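Side-chain contact in hypothetical protein TT1426 (Thermus thermophilus, PDB 1WD5), which is of unknown function but is probably a phosphoribosyltransferase of the type I family, transferring glycosyl groups: residues A[63-68]-A[83-88]. Residues are numbered along the deposited sequence; the frame is centred on the assembly and turned at random.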
ATOM      1  N   PRO A  63      -3.078   2.170  19.669  1.00 34.44           N
ATOM      2  CA  PRO A  63      -3.420   1.951  18.263  1.00 33.82           C
ATOM      3  C   PRO A  63      -2.266   2.072  17.275  1.00 32.78           C
ATOM      4  O   PRO A  63      -2.227   1.354  16.279  1.00 34.39           O
ATOM      5  CB  PRO A  63      -4.516   2.987  18.012  1.00 34.37           C
ATOM      6  CG  PRO A  63      -4.158   4.089  18.958  1.00 35.20           C
ATOM      7  CD  PRO A  63      -3.811   3.328  20.209  1.00 35.02           C
ATOM      8  N   GLU A  64      -1.321   2.964  17.543  1.00 32.00           N
ATOM      9  CA  GLU A  64      -0.201   3.134  16.626  1.00 31.12           C
ATOM     10  C   GLU A  64       0.723   1.926  16.564  1.00 28.95           C
ATOM     11  O   GLU A  64       1.554   1.824  15.662  1.00 26.95           O
ATOM     12  CB  GLU A  64       0.603   4.387  16.984  1.00 35.26           C
ATOM     13  CG  GLU A  64      -0.179   5.687  16.828  1.00 38.99           C
ATOM     14  CD  GLU A  64      -1.028   5.710  15.565  1.00 42.33           C
ATOM     15  OE1 GLU A  64      -2.117   5.091  15.564  1.00 42.82           O
ATOM     16  OE2 GLU A  64      -0.604   6.338  14.570  1.00 44.45           O
ATOM     17  N   PHE A  65       0.587   1.012  17.518  1.00 25.66           N
ATOM     18  CA  PHE A  65       1.424  -0.179  17.517  1.00 23.92           C
ATOM     19  C   PHE A  65       0.646  -1.349  16.933  1.00 21.77           C
ATOM     20  O   PHE A  65      -0.338  -1.814  17.513  1.00 19.44           O
ATOM     21  CB  PHE A  65       1.896  -0.521  18.931  1.00 25.30           C
ATOM     22  CG  PHE A  65       2.863  -1.670  18.975  1.00 27.28           C
ATOM     23  CD1 PHE A  65       4.047  -1.625  18.240  1.00 29.13           C
ATOM     24  CD2 PHE A  65       2.591  -2.799  19.735  1.00 28.02           C
ATOM     25  CE1 PHE A  65       4.943  -2.692  18.263  1.00 29.61           C
ATOM     26  CE2 PHE A  65       3.481  -3.872  19.765  1.00 28.51           C
ATOM     27  CZ  PHE A  65       4.657  -3.819  19.029  1.00 29.53           C
ATOM     28  N   ALA A  66       1.112  -1.823  15.782  1.00 19.17           N
ATOM     29  CA  ALA A  66       0.468  -2.916  15.062  1.00 17.40           C
ATOM     30  C   ALA A  66       0.740  -4.315  15.607  1.00 16.98           C
ATOM     31  O   ALA A  66       1.884  -4.676  15.873  1.00 16.89           O
ATOM     32  CB  ALA A  66       0.875  -2.857  13.584  1.00 17.26           C
ATOM     33  N   LEU A  67      -0.322  -5.101  15.765  1.00 15.47           N
ATOM     34  CA  LEU A  67      -0.199  -6.478  16.229  1.00 14.99           C
ATOM     35  C   LEU A  67      -0.591  -7.396  15.074  1.00 15.64           C
ATOM     36  O   LEU A  67      -0.423  -8.613  15.148  1.00 17.56           O
ATOM     37  CB  LEU A  67      -1.112  -6.745  17.436  1.00 15.34           C
ATOM     38  CG  LEU A  67      -0.809  -5.981  18.730  1.00 13.39           C
ATOM     39  CD1 LEU A  67      -1.729  -6.472  19.843  1.00 13.29           C
ATOM     40  CD2 LEU A  67       0.646  -6.188  19.122  1.00 13.96           C
ATOM     41  N   GLY A  68      -1.108  -6.798  14.004  1.00 15.60           N
ATOM     42  CA  GLY A  68      -1.514  -7.569  12.840  1.00 15.33           C
ATOM     43  C   GLY A  68      -2.244  -6.727  11.805  1.00 14.14           C
ATOM     44  O   GLY A  68      -2.145  -5.500  11.816  1.00 13.03           O
ATOM     45  N   LEU A  83       0.128 -12.266  20.433  1.00 18.71           N
ATOM     46  CA  LEU A  83      -0.379 -12.813  21.688  1.00 20.13           C
ATOM     47  C   LEU A  83       0.426 -12.411  22.922  1.00 20.25           C
ATOM     48  O   LEU A  83      -0.018 -12.624  24.052  1.00 20.62           O
ATOM     49  CB  LEU A  83      -0.474 -14.338  21.593  1.00 20.98           C
ATOM     50  CG  LEU A  83      -1.496 -14.817  20.560  1.00 22.81           C
ATOM     51  CD1 LEU A  83      -1.454 -16.340  20.444  1.00 24.99           C
ATOM     52  CD2 LEU A  83      -2.886 -14.346  20.978  1.00 22.84           C
ATOM     53  N   ARG A  84       1.605 -11.831  22.714  1.00 20.51           N
ATOM     54  CA  ARG A  84       2.427 -11.403  23.841  1.00 19.64           C
ATOM     55  C   ARG A  84       2.001 -10.015  24.298  1.00 21.21           C
ATOM     56  O   ARG A  84       2.405  -9.556  25.368  1.00 21.25           O
ATOM     57  CB  ARG A  84       3.916 -11.407  23.469  1.00 18.77           C
ATOM     58  CG  ARG A  84       4.516 -12.805  23.384  1.00 17.87           C
ATOM     59  CD  ARG A  84       6.031 -12.782  23.540  1.00 17.95           C
ATOM     60  NE  ARG A  84       6.722 -12.369  22.325  1.00 18.65           N
ATOM     61  CZ  ARG A  84       6.943 -13.161  21.281  1.00 17.43           C
ATOM     62  NH1 ARG A  84       6.528 -14.419  21.293  1.00 17.77           N
ATOM     63  NH2 ARG A  84       7.584 -12.693  20.223  1.00 20.63           N
ATOM     64  N   TYR A  85       1.174  -9.355  23.489  1.00 20.17           N
ATOM     65  CA  TYR A  85       0.682  -8.018  23.817  1.00 21.01           C
ATOM     66  C   TYR A  85      -0.824  -7.977  24.058  1.00 21.41           C
ATOM     67  O   TYR A  85      -1.347  -6.992  24.576  1.00 21.72           O
ATOM     68  CB  TYR A  85       1.001  -7.028  22.695  1.00 20.42           C
ATOM     69  CG  TYR A  85       2.443  -6.606  22.612  1.00 20.41           C
ATOM     70  CD1 TYR A  85       3.353  -7.306  21.823  1.00 19.08           C
ATOM     71  CD2 TYR A  85       2.895  -5.488  23.309  1.00 19.92           C
ATOM     72  CE1 TYR A  85       4.682  -6.897  21.725  1.00 20.87           C
ATOM     73  CE2 TYR A  85       4.215  -5.075  23.222  1.00 21.62           C
ATOM     74  CZ  TYR A  85       5.104  -5.781  22.426  1.00 20.38           C
ATOM     75  OH  TYR A  85       6.409  -5.357  22.323  1.00 21.20           O
ATOM     76  N   ALA A  86      -1.525  -9.036  23.674  1.00 20.61           N
ATOM     77  CA  ALA A  86      -2.970  -9.064  23.839  1.00 21.40           C
ATOM     78  C   ALA A  86      -3.496 -10.484  23.813  1.00 21.95           C
ATOM     79  O   ALA A  86      -2.807 -11.402  23.366  1.00 21.42           O
ATOM     80  CB  ALA A  86      -3.634  -8.248  22.722  1.00 19.85           C
ATOM     81  N   ASP A  87      -4.724 -10.657  24.295  1.00 22.12           N
ATOM     82  CA  ASP A  87      -5.358 -11.965  24.306  1.00 23.17           C
ATOM     83  C   ASP A  87      -6.101 -12.119  22.983  1.00 21.98           C
ATOM     84  O   ASP A  87      -6.368 -11.130  22.298  1.00 20.33           O
ATOM     85  CB  ASP A  87      -6.343 -12.074  25.467  1.00 27.74           C
ATOM     86  CG  ASP A  87      -7.565 -11.210  25.267  1.00 32.90           C
ATOM     87  OD1 ASP A  87      -7.482  -9.981  25.466  1.00 35.91           O
ATOM     88  OD2 ASP A  87      -8.612 -11.769  24.890  1.00 37.68           O
ATOM     89  N   GLN A  88      -6.451 -13.351  22.633  1.00 19.77           N
ATOM     90  CA  GLN A  88      -7.135 -13.612  21.376  1.00 20.47           C
ATOM     91  C   GLN A  88      -8.476 -12.892  21.236  1.00 20.46           C
ATOM     92  O   GLN A  88      -8.795 -12.386  20.162  1.00 20.79           O
ATOM     93  CB  GLN A  88      -7.340 -15.120  21.198  1.00 20.73           C
ATOM     94  CG  GLN A  88      -7.856 -15.537  19.823  1.00 20.18           C
ATOM     95  CD  GLN A  88      -6.855 -15.274  18.710  1.00 22.54           C
ATOM     96  OE1 GLN A  88      -5.658 -15.518  18.869  1.00 24.20           O
ATOM     97  NE2 GLN A  88      -7.342 -14.792  17.574  1.00 20.65           N
TER
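A chi1 of -175° carries the F65 ring to the side of its carbonyl carbon, opposite the backbone N, whereas Y85 sets CG opposite its own carbonyl carbon, beside the backbone N (chi1 -74°), and with these two torsions the side chains cross at about a right angle. The pair is T-shaped: the leading edge of F65 is directed at the face of Y85, with centroids 4.9 Å apart and planes at 61°. CE2 of F65 does most of the touching, standing over the centre of the tyrosine ring and 3.7 Å from Y85 CZ. L67 meets the root of the same side chain, its CD2 lying 3.7 Å from Y85 CB, while its other methyl, CD1, rests 3.9 Å from A86 CB. Without the ring, as with an alanine at F65, that face of Y85 would probably lose its edge-on partner and the phenol would be freer to turn about chi1. L67 and G68 both hydrogen-bond through their backbones to V57, forming a classic beta bulge, and L67 also touches L91 of the helix 88-112. The contact thus joins the corner leading into strand 66-71 to a weakly bonded helical turn and the loop after it, where D87 N-caps the long helix through a hydrogen bond from Y90 N to D87 OD2. No hydrogen bond or salt bridge links the two segments, so their association here rests on dispersion and on the weak electrostatics of ring C-H groups directed at a pi face.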